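Local coordinates for protein poly-gamma-glutamate hydrolase (Bacillus phage phiNIT1, PDB 3A9L) that hydrolyses the gamma-glutamyl linkages of bacterial poly-gamma-glutamate as a zinc peptidase, at residues 20-25 with 75-80; 103-108 with 142-147; 149-154 with 161-166. All coordinates share one frame; numbering follows the deposited sequence.

Contact 1. Residues 20-25 with 75-80. With PO4 (phosphate ion), chain D.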
loop_
_atom_site.group_PDB
_atom_site.type_symbol
_atom_site.label_atom_id
_atom_site.label_comp_id
_atom_site.label_asym_id
_atom_site.label_seq_id
_atom_site.Cartn_x
_atom_site.Cartn_y
_atom_site.Cartn_z
ATOM N N GLY A 20 -10.814 -7.768 2.289
ATOM C CA GLY A 20 -10.810 -7.412 3.706
ATOM C C GLY A 20 -11.476 -8.458 4.602
ATOM O O GLY A 20 -11.523 -8.270 5.827
ATOM N N VAL A 21 -11.991 -9.540 4.000
ATOM C CA VAL A 21 -12.398 -10.722 4.759
ATOM C C VAL A 21 -11.506 -11.950 4.462
ATOM O O VAL A 21 -10.899 -12.492 5.379
ATOM C CB VAL A 21 -13.931 -11.050 4.653
ATOM C CG1 VAL A 21 -14.231 -12.384 5.319
ATOM C CG2 VAL A 21 -14.786 -9.946 5.285
ATOM N N ALA A 22 -11.430 -12.395 3.207
ATOM C CA ALA A 22 -10.485 -13.471 2.818
ATOM C C ALA A 22 -9.079 -12.973 2.396
ATOM O O ALA A 22 -8.086 -13.716 2.495
ATOM C CB ALA A 22 -11.078 -14.345 1.718
ATOM N N TYR A 23 -8.990 -11.736 1.891
ATOM C CA TYR A 23 -7.718 -11.246 1.418
ATOM C C TYR A 23 -7.645 -9.703 1.497
ATOM O O TYR A 23 -8.672 -9.032 1.525
ATOM C CB TYR A 23 -7.454 -11.710 -0.035
ATOM C CG TYR A 23 -8.224 -10.911 -1.054
ATOM C CD1 TYR A 23 -9.550 -11.242 -1.367
ATOM C CD2 TYR A 23 -7.625 -9.809 -1.715
ATOM C CE1 TYR A 23 -10.270 -10.508 -2.338
ATOM C CE2 TYR A 23 -8.342 -9.072 -2.644
ATOM C CZ TYR A 23 -9.649 -9.422 -2.952
ATOM O OH TYR A 23 -10.344 -8.704 -3.879
ATOM N N ASN A 24 -6.418 -9.189 1.596
ATOM C CA ASN A 24 -6.156 -7.760 1.390
ATOM C C ASN A 24 -4.935 -7.564 0.457
ATOM O O ASN A 24 -4.189 -8.514 0.187
ATOM C CB ASN A 24 -6.115 -6.969 2.725
ATOM C CG ASN A 24 -4.818 -7.135 3.526
ATOM O OD1 ASN A 24 -3.757 -7.453 3.011
ATOM N ND2 ASN A 24 -4.914 -6.848 4.799
ATOM N N ILE A 25 -4.779 -6.348 -0.068
ATOM C CA ILE A 25 -3.613 -5.992 -0.852
ATOM C C ILE A 25 -2.935 -4.750 -0.249
ATOM O O ILE A 25 -3.603 -3.749 0.114
ATOM C CB ILE A 25 -3.975 -5.724 -2.338
ATOM C CG1 ILE A 25 -4.962 -6.790 -2.886
ATOM C CG2 ILE A 25 -2.690 -5.687 -3.198
ATOM C CD1 ILE A 25 -5.423 -6.546 -4.318
ATOM N N SER A 75 -5.036 -21.579 1.398
ATOM C CA SER A 75 -4.501 -22.194 0.187
ATOM C C SER A 75 -5.421 -22.006 -1.006
ATOM O O SER A 75 -4.971 -22.073 -2.146
ATOM C CB SER A 75 -4.204 -23.681 0.376
ATOM O OG SER A 75 -5.377 -24.319 0.789
ATOM N N ARG A 76 -6.707 -21.792 -0.743
ATOM C CA ARG A 76 -7.679 -21.524 -1.810
ATOM C C ARG A 76 -7.455 -20.153 -2.452
ATOM O O ARG A 76 -7.953 -19.872 -3.539
ATOM C CB ARG A 76 -9.136 -21.688 -1.314
ATOM C CG ARG A 76 -9.743 -20.562 -0.536
ATOM C CD ARG A 76 -11.265 -20.770 -0.411
ATOM N NE ARG A 76 -11.941 -19.599 0.160
ATOM C CZ ARG A 76 -12.286 -19.466 1.447
ATOM N NH1 ARG A 76 -12.030 -20.432 2.329
ATOM N NH2 ARG A 76 -12.910 -18.360 1.855
ATOM N N LEU A 77 -6.688 -19.307 -1.758
ATOM C CA LEU A 77 -6.380 -17.983 -2.262
ATOM C C LEU A 77 -5.069 -18.011 -3.072
ATOM O O LEU A 77 -4.570 -16.963 -3.537
ATOM C CB LEU A 77 -6.296 -17.006 -1.094
ATOM C CG LEU A 77 -7.505 -16.944 -0.173
ATOM C CD1 LEU A 77 -7.126 -16.203 1.091
ATOM C CD2 LEU A 77 -8.712 -16.282 -0.869
ATOM N N HIS A 78 -4.531 -19.219 -3.257
ATOM C CA HIS A 78 -3.272 -19.397 -3.967
ATOM C C HIS A 78 -3.486 -19.405 -5.462
ATOM O O HIS A 78 -4.174 -20.284 -5.991
ATOM C CB HIS A 78 -2.539 -20.667 -3.493
ATOM C CG HIS A 78 -1.239 -20.916 -4.195
ATOM N ND1 HIS A 78 -1.150 -21.666 -5.351
ATOM C CD2 HIS A 78 0.024 -20.533 -3.898
ATOM C CE1 HIS A 78 0.109 -21.724 -5.741
ATOM N NE2 HIS A 78 0.844 -21.047 -4.875
ATOM N N VAL A 79 -2.896 -18.412 -6.133
ATOM C CA VAL A 79 -2.798 -18.406 -7.573
ATOM C C VAL A 79 -1.312 -18.445 -7.935
ATOM O O VAL A 79 -0.544 -17.511 -7.673
ATOM C CB VAL A 79 -3.601 -17.236 -8.212
ATOM C CG1 VAL A 79 -3.323 -17.107 -9.689
ATOM C CG2 VAL A 79 -5.138 -17.477 -8.012
ATOM N N THR A 80 -0.900 -19.567 -8.499
ATOM C CA THR A 80 0.485 -19.750 -8.864
ATOM C C THR A 80 1.071 -18.527 -9.603
ATOM O O THR A 80 0.359 -17.849 -10.354
ATOM C CB THR A 80 0.630 -21.023 -9.698
ATOM O OG1 THR A 80 1.974 -21.509 -9.591
ATOM C CG2 THR A 80 0.225 -20.766 -11.159
HETATM P P PO4 D . 4.005 -20.936 -6.576
HETATM O O1 PO4 D . 3.041 -21.796 -7.364
HETATM O O2 PO4 D . 5.419 -21.495 -6.590
HETATM O O3 PO4 D . 4.006 -19.605 -7.280
HETATM O O4 PO4 D . 3.552 -20.797 -5.149
#
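Ala-22, just ahead of strand 23-29, meets Leu-77 through both its methyl and its carbonyl. Ala-22 CB sits 4.0 Å from Leu-77 CD2, while the other branch of the leucine fork presses on the backbone, Leu-77 CD1 lying only 3.0 Å from Ala-22 O, a tight fit. With CG anti to the carbonyl carbon (chi1 -55°) and chi2 near 166°, the fork straddles the alanine, CD2 at its methyl and CD1 at its carbonyl. The Arg-76 guanidinium approaches the same methyl obliquely and more loosely, Ala-22 CB to Arg-76 NH2 being 4.4 Å, but its main partner is Glu-17, in a salt bridge through NE. Tyr-23 starts toward the 3-10 segment 75-77, then its ring swings away to meet Phe-66 and helix 10-16, and Ile-25 pairs antiparallel with a strand of the second subunit, carrying the sheet across the interface. Beyond the leucine, residues 78-80 run on toward the metal. His-78 NE2 donates an almost straight bond (175°) of 2.7 Å to O4 of a phosphate, probably a crystallisation solute, whose phosphorus lies in the plane of the ring at its edge. Thr-80 OG1 lies 2.5 Å from O1 of the same ion, so short that the exact length is doubtful. His-78 ND1 is hydrogen-bonded to Asp-5 OD1, and the zinc ligand His-40 has its NE2 hydrogen-bonded to Val-79 O. Apolar packing thus joins the start of an edge strand to a loop whose next residues hydrogen-bond a zinc ligand and the phosphate.

Contact 2. Residues 103-108 with 142-147. With ZN (zinc ion), chain C.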
loop_
_atom_site.group_PDB
_atom_site.type_symbol
_atom_site.label_atom_id
_atom_site.label_comp_id
_atom_site.label_asym_id
_atom_site.label_seq_id
_atom_site.Cartn_x
_atom_site.Cartn_y
_atom_site.Cartn_z
ATOM N N HIS A 103 8.463 -16.694 -1.450
ATOM C CA HIS A 103 7.518 -17.822 -1.484
ATOM C C HIS A 103 7.730 -18.819 -0.400
ATOM O O HIS A 103 8.822 -18.931 0.179
ATOM C CB HIS A 103 7.567 -18.540 -2.832
ATOM C CG HIS A 103 6.918 -17.770 -3.938
ATOM N ND1 HIS A 103 5.602 -17.950 -4.288
ATOM C CD2 HIS A 103 7.400 -16.799 -4.756
ATOM C CE1 HIS A 103 5.298 -17.124 -5.275
ATOM N NE2 HIS A 103 6.373 -16.421 -5.580
ATOM N N GLY A 104 6.665 -19.552 -0.096
ATOM C CA GLY A 104 6.767 -20.640 0.887
ATOM C C GLY A 104 6.460 -21.998 0.253
ATOM O O GLY A 104 5.480 -22.134 -0.475
ATOM N N TYR A 105 7.296 -23.005 0.501
ATOM C CA TYR A 105 6.961 -24.341 -0.003
ATOM C C TYR A 105 6.959 -25.301 1.175
ATOM O O TYR A 105 7.575 -25.010 2.200
ATOM C CB TYR A 105 7.884 -24.788 -1.178
ATOM C CG TYR A 105 9.272 -25.236 -0.771
ATOM C CD1 TYR A 105 9.533 -26.573 -0.461
ATOM C CD2 TYR A 105 10.333 -24.322 -0.689
ATOM C CE1 TYR A 105 10.822 -26.989 -0.074
ATOM C CE2 TYR A 105 11.627 -24.731 -0.313
ATOM C CZ TYR A 105 11.860 -26.061 -0.009
ATOM O OH TYR A 105 13.122 -26.461 0.370
ATOM N N LYS A 106 6.236 -26.415 1.037
ATOM C CA LYS A 106 6.084 -27.392 2.104
ATOM C C LYS A 106 7.298 -28.312 2.240
ATOM O O LYS A 106 7.666 -29.061 1.324
ATOM C CB LYS A 106 4.798 -28.215 1.911
ATOM C CG LYS A 106 4.241 -28.844 3.206
ATOM C CD LYS A 106 2.718 -28.963 3.122
ATOM C CE LYS A 106 2.077 -29.171 4.478
ATOM N NZ LYS A 106 2.555 -30.418 5.129
ATOM N N ASP A 107 7.958 -28.183 3.374
ATOM C CA ASP A 107 8.918 -29.182 3.807
ATOM C C ASP A 107 9.123 -28.835 5.244
ATOM O O ASP A 107 9.910 -27.957 5.561
ATOM C CB ASP A 107 10.245 -29.137 3.041
ATOM C CG ASP A 107 11.178 -30.279 3.429
ATOM O OD1 ASP A 107 10.769 -31.136 4.265
ATOM O OD2 ASP A 107 12.314 -30.320 2.914
ATOM N N ASP A 108 8.378 -29.506 6.108
ATOM C CA ASP A 108 8.497 -29.287 7.542
ATOM C C ASP A 108 9.745 -29.964 8.097
ATOM O O ASP A 108 10.056 -29.834 9.287
ATOM C CB ASP A 108 7.273 -29.866 8.255
ATOM C CG ASP A 108 6.011 -29.056 8.020
ATOM O OD1 ASP A 108 6.051 -27.817 8.148
ATOM O OD2 ASP A 108 4.959 -29.678 7.754
ATOM N N ASP A 142 15.246 -29.005 -9.847
ATOM C CA ASP A 142 14.105 -29.792 -10.370
ATOM C C ASP A 142 12.829 -28.942 -10.543
ATOM O O ASP A 142 12.117 -29.066 -11.542
ATOM C CB ASP A 142 13.805 -31.138 -9.636
ATOM C CG ASP A 142 14.662 -31.396 -8.386
ATOM O OD1 ASP A 142 14.645 -30.594 -7.414
ATOM O OD2 ASP A 142 15.312 -32.472 -8.357
ATOM N N ARG A 143 12.599 -28.056 -9.573
ATOM C CA ARG A 143 11.383 -27.281 -9.403
ATOM C C ARG A 143 11.769 -25.848 -9.044
ATOM O O ARG A 143 12.913 -25.580 -8.619
ATOM C CB ARG A 143 10.573 -27.863 -8.241
ATOM C CG ARG A 143 11.371 -27.898 -6.947
ATOM C CD ARG A 143 10.621 -28.421 -5.745
ATOM N NE ARG A 143 11.558 -28.660 -4.643
ATOM C CZ ARG A 143 11.221 -29.079 -3.423
ATOM N NH1 ARG A 143 9.946 -29.300 -3.101
ATOM N NH2 ARG A 143 12.170 -29.270 -2.509
ATOM N N PHE A 144 10.819 -24.935 -9.203
ATOM C CA PHE A 144 10.975 -23.538 -8.747
ATOM C C PHE A 144 12.105 -22.769 -9.428
ATOM O O PHE A 144 12.658 -21.826 -8.853
ATOM C CB PHE A 144 11.189 -23.493 -7.237
ATOM C CG PHE A 144 10.081 -24.131 -6.441
ATOM C CD1 PHE A 144 8.748 -23.954 -6.798
ATOM C CD2 PHE A 144 10.373 -24.894 -5.333
ATOM C CE1 PHE A 144 7.720 -24.553 -6.047
ATOM C CE2 PHE A 144 9.359 -25.505 -4.581
ATOM C CZ PHE A 144 8.034 -25.320 -4.930
ATOM N N THR A 145 12.470 -23.175 -10.634
ATOM C CA THR A 145 13.594 -22.525 -11.317
ATOM C C THR A 145 13.190 -21.162 -11.863
ATOM O O THR A 145 14.041 -20.288 -12.053
ATOM C CB THR A 145 14.190 -23.358 -12.485
ATOM O OG1 THR A 145 13.246 -23.429 -13.548
ATOM C CG2 THR A 145 14.586 -24.757 -12.047
ATOM N N ALA A 146 11.893 -21.000 -12.133
ATOM C CA ALA A 146 11.352 -19.732 -12.672
ATOM C C ALA A 146 12.185 -19.056 -13.768
ATOM O O ALA A 146 12.661 -17.934 -13.595
ATOM C CB ALA A 146 11.100 -18.755 -11.515
ATOM N N THR A 147 12.405 -19.728 -14.895
ATOM C CA THR A 147 13.155 -19.102 -15.982
ATOM C C THR A 147 12.253 -18.798 -17.175
ATOM O O THR A 147 12.731 -18.539 -18.250
ATOM C CB THR A 147 14.366 -19.948 -16.456
ATOM O OG1 THR A 147 13.903 -21.209 -16.975
ATOM C CG2 THR A 147 15.381 -20.137 -15.299
HETATM ZN ZN ZN C . 4.123 -19.210 -3.503
HETATM O O HOH W 1 5.419 -21.070 -3.296
HETATM O O HOH W 2 13.406 -28.946 0.484
#
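Arg-143 reaches Tyr-105 with the end of its guanidinium, its NH2 coming 3.6 Å from Tyr-105 CE1. The arginine is extended from CG to NE, and the two side chains cross at about a right angle, with the planes of guanidinium and ring 62° apart; this is oblique packing rather than a flat stack. A water joins the polar ends. It lies in the plane of the tyrosine ring at its edge, 2.5 Å from Tyr-105 OH, and donates to Asp-107 OD2 at 3.0 Å, while Arg-143 NH2 adds a weak bond to it. Next comes Phe-144, whose CE2 and CZ push against the base of the tyrosine, each about 3.8 Å from Tyr-105 CB. The two rings are tilted by 45°, with centroids 5.6 Å apart, so they too meet obliquely. Arg-143 CB lies over one face of the Phe-144 ring, offset toward the rim. Leu-114 of strand 113-116 touches Tyr-105, Arg-143 and Phe-144 alike. Past them the loop is tied down by backbone bonding of Thr-145 to Gly-117 and by Ala-146 O, which accepts from Asn-154 ND2. Two residues before Tyr-105, His-103 ND1 binds the zinc ion at 2.1 Å. His-40 and Glu-45 are the other protein ligands, and phosphate O4 also reaches the metal, as does a water; that water, 2.3 Å from the zinc, donates to Gly-104 O at 3.0 Å. Phe-144 thus lies on the metal-site side of Tyr-105 and lines the zinc site, where a phosphate, probably from the crystallisation liquor, is bound, while Arg-143 covers the outer, hydroxyl end of the tyrosine, toward solvent.

Contact 3. Residues 149-154 with 161-166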
loop_
_atom_site.group_PDB
_atom_site.type_symbol
_atom_site.label_atom_id
_atom_site.label_comp_id
_atom_site.label_asym_id
_atom_site.label_seq_id
_atom_site.Cartn_x
_atom_site.Cartn_y
_atom_site.Cartn_z
ATOM N N PRO A 149 8.825 -16.613 -18.929
ATOM C CA PRO A 149 8.496 -15.176 -18.951
ATOM C C PRO A 149 7.149 -14.798 -18.327
ATOM O O PRO A 149 6.825 -13.600 -18.221
ATOM C CB PRO A 149 8.447 -14.872 -20.446
ATOM C CG PRO A 149 7.766 -16.110 -21.003
ATOM C CD PRO A 149 8.505 -17.241 -20.227
ATOM N N ASP A 150 6.378 -15.802 -17.942
ATOM C CA ASP A 150 5.111 -15.625 -17.225
ATOM C C ASP A 150 5.272 -15.368 -15.735
ATOM O O ASP A 150 4.547 -14.553 -15.182
ATOM C CB ASP A 150 4.252 -16.857 -17.357
ATOM C CG ASP A 150 3.840 -17.135 -18.792
ATOM O OD1 ASP A 150 3.750 -16.182 -19.599
ATOM O OD2 ASP A 150 3.571 -18.324 -19.090
ATOM N N ASN A 151 6.165 -16.099 -15.074
ATOM C CA ASN A 151 6.321 -15.928 -13.629
ATOM C C ASN A 151 6.324 -14.439 -13.222
ATOM O O ASN A 151 7.231 -13.685 -13.590
ATOM C CB ASN A 151 7.578 -16.643 -13.119
ATOM C CG ASN A 151 7.634 -16.709 -11.584
ATOM O OD1 ASN A 151 7.558 -15.678 -10.899
ATOM N ND2 ASN A 151 7.777 -17.922 -11.040
ATOM N N ILE A 152 5.319 -14.014 -12.469
ATOM C CA ILE A 152 5.247 -12.590 -12.060
ATOM C C ILE A 152 6.605 -11.883 -11.780
ATOM O O ILE A 152 6.806 -10.748 -12.232
ATOM C CB ILE A 152 4.250 -12.337 -10.897
ATOM C CG1 ILE A 152 4.140 -10.832 -10.579
ATOM C CG2 ILE A 152 4.631 -13.122 -9.633
ATOM C CD1 ILE A 152 3.548 -9.970 -11.709
ATOM N N VAL A 153 7.524 -12.541 -11.073
ATOM C CA VAL A 153 8.840 -11.954 -10.762
ATOM C C VAL A 153 9.677 -11.516 -11.982
ATOM O O VAL A 153 10.393 -10.516 -11.898
ATOM C CB VAL A 153 9.708 -12.830 -9.786
ATOM C CG1 VAL A 153 10.552 -13.785 -10.564
ATOM C CG2 VAL A 153 10.620 -11.928 -8.948
ATOM N N ASN A 154 9.551 -12.210 -13.120
ATOM C CA ASN A 154 10.277 -11.812 -14.355
ATOM C C ASN A 154 9.493 -10.808 -15.217
ATOM O O ASN A 154 9.849 -10.550 -16.404
ATOM C CB ASN A 154 10.595 -13.048 -15.208
ATOM C CG ASN A 154 11.448 -14.078 -14.468
ATOM O OD1 ASN A 154 12.357 -13.732 -13.677
ATOM N ND2 ASN A 154 11.118 -15.369 -14.682
ATOM N N GLY A 161 13.842 -11.485 -12.860
ATOM C CA GLY A 161 13.568 -11.368 -11.440
ATOM C C GLY A 161 14.270 -12.467 -10.649
ATOM O O GLY A 161 14.968 -13.276 -11.237
ATOM N N VAL A 162 14.111 -12.474 -9.320
ATOM C CA VAL A 162 14.736 -13.511 -8.482
ATOM C C VAL A 162 13.674 -14.048 -7.551
ATOM O O VAL A 162 13.112 -13.312 -6.735
ATOM C CB VAL A 162 15.889 -12.967 -7.597
ATOM C CG1 VAL A 162 16.301 -13.982 -6.523
ATOM C CG2 VAL A 162 17.083 -12.547 -8.432
ATOM N N GLN A 163 13.434 -15.340 -7.638
ATOM C CA GLN A 163 12.432 -15.968 -6.828
ATOM C C GLN A 163 13.076 -16.732 -5.648
ATOM O O GLN A 163 13.999 -17.552 -5.850
ATOM C CB GLN A 163 11.600 -16.934 -7.699
ATOM C CG GLN A 163 10.537 -17.630 -6.881
ATOM C CD GLN A 163 9.731 -18.643 -7.672
ATOM O OE1 GLN A 163 8.612 -18.365 -8.041
ATOM N NE2 GLN A 163 10.301 -19.842 -7.904
ATOM N N LEU A 164 12.585 -16.497 -4.430
ATOM C CA LEU A 164 12.993 -17.331 -3.301
ATOM C C LEU A 164 11.860 -18.237 -2.860
ATOM O O LEU A 164 10.768 -17.789 -2.615
ATOM C CB LEU A 164 13.478 -16.509 -2.089
ATOM C CG LEU A 164 14.788 -15.704 -2.184
ATOM C CD1 LEU A 164 14.653 -14.523 -3.124
ATOM C CD2 LEU A 164 15.209 -15.208 -0.791
ATOM N N GLU A 165 12.126 -19.525 -2.745
ATOM C CA GLU A 165 11.080 -20.435 -2.281
ATOM C C GLU A 165 11.583 -21.020 -0.972
ATOM O O GLU A 165 12.551 -21.793 -0.969
ATOM C CB GLU A 165 10.802 -21.499 -3.354
ATOM C CG GLU A 165 9.928 -21.008 -4.568
ATOM C CD GLU A 165 8.445 -21.341 -4.450
ATOM O OE1 GLU A 165 8.035 -21.934 -3.456
ATOM O OE2 GLU A 165 7.669 -20.984 -5.348
ATOM N N ILE A 166 10.945 -20.611 0.140
ATOM C CA ILE A 166 11.434 -20.905 1.464
ATOM C C ILE A 166 10.606 -22.013 2.122
ATOM O O ILE A 166 9.382 -21.924 2.202
ATOM C CB ILE A 166 11.425 -19.613 2.336
ATOM C CG1 ILE A 166 11.848 -18.397 1.483
ATOM C CG2 ILE A 166 12.345 -19.761 3.529
ATOM C CD1 ILE A 166 11.869 -17.126 2.293
HETATM O O HOH W 3 7.681 -15.697 -8.013
#
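Asn-151 and Gln-163 face each other with crossed side chains, their amide planes 64° apart. Asn-151 ND2 donates to Gln-163 OE1 at 3.1 Å; the acceptor lies near the asparagine's amide plane, but the N-H arrives from above the glutamine carbonyl, 50° out of its plane. Gln-163 gets there fully extended, CG anti to the backbone N (chi1 179°). A water donates to both Gln-163 OE1 and Asn-151 OD1, bridging the pair a second time. The same OD1 accepts from Val-153 N at 3.1 Å on an in-plane lone pair, closing an Asx turn that fixes the amide. Nearer the chain connection, Asn-154 OD1 accepts a hydrogen bond from Gly-161 N on a lone pair at 2.8 Å and also accepts from Leu-118 N, so this buried oxygen is held twice. Val-153 wedges between these polar pairs, its CG2 3.6 Å from Val-162 N, and its carbonyl makes a CA-H...O contact with Gly-161. Strand 162-167 runs between strands 98-105 and 113-116, with Gln-163 also touching Ser-101, while Val-162 and Leu-164 pack on helix 120-132 and Leu-164 also on helix 190-209.

In the fold
All three contacts reach one mixed sheet and frame its zinc site. Contacts 2 and 3 touch directly, their centres 10 Å apart: strands 98-105 and 162-167 are neighbours, with His-103 N 2.8 Å from Leu-164 O and His-103 O 2.7 Å from Ile-166 N, both probably hydrogen bonds. Contact 1 stands apart, its centre 19 Å from each of the others, though nearest atoms come within about 6 Å. The phosphate draws them together: held by His-78 and Thr-80 of contact 1, it places its O4 2.4 Å from the zinc ion, ZN, and lies about 4 Å from the Phe-144 side chain of contact 2 and about 5 Å from that of Gln-163 in contact 3.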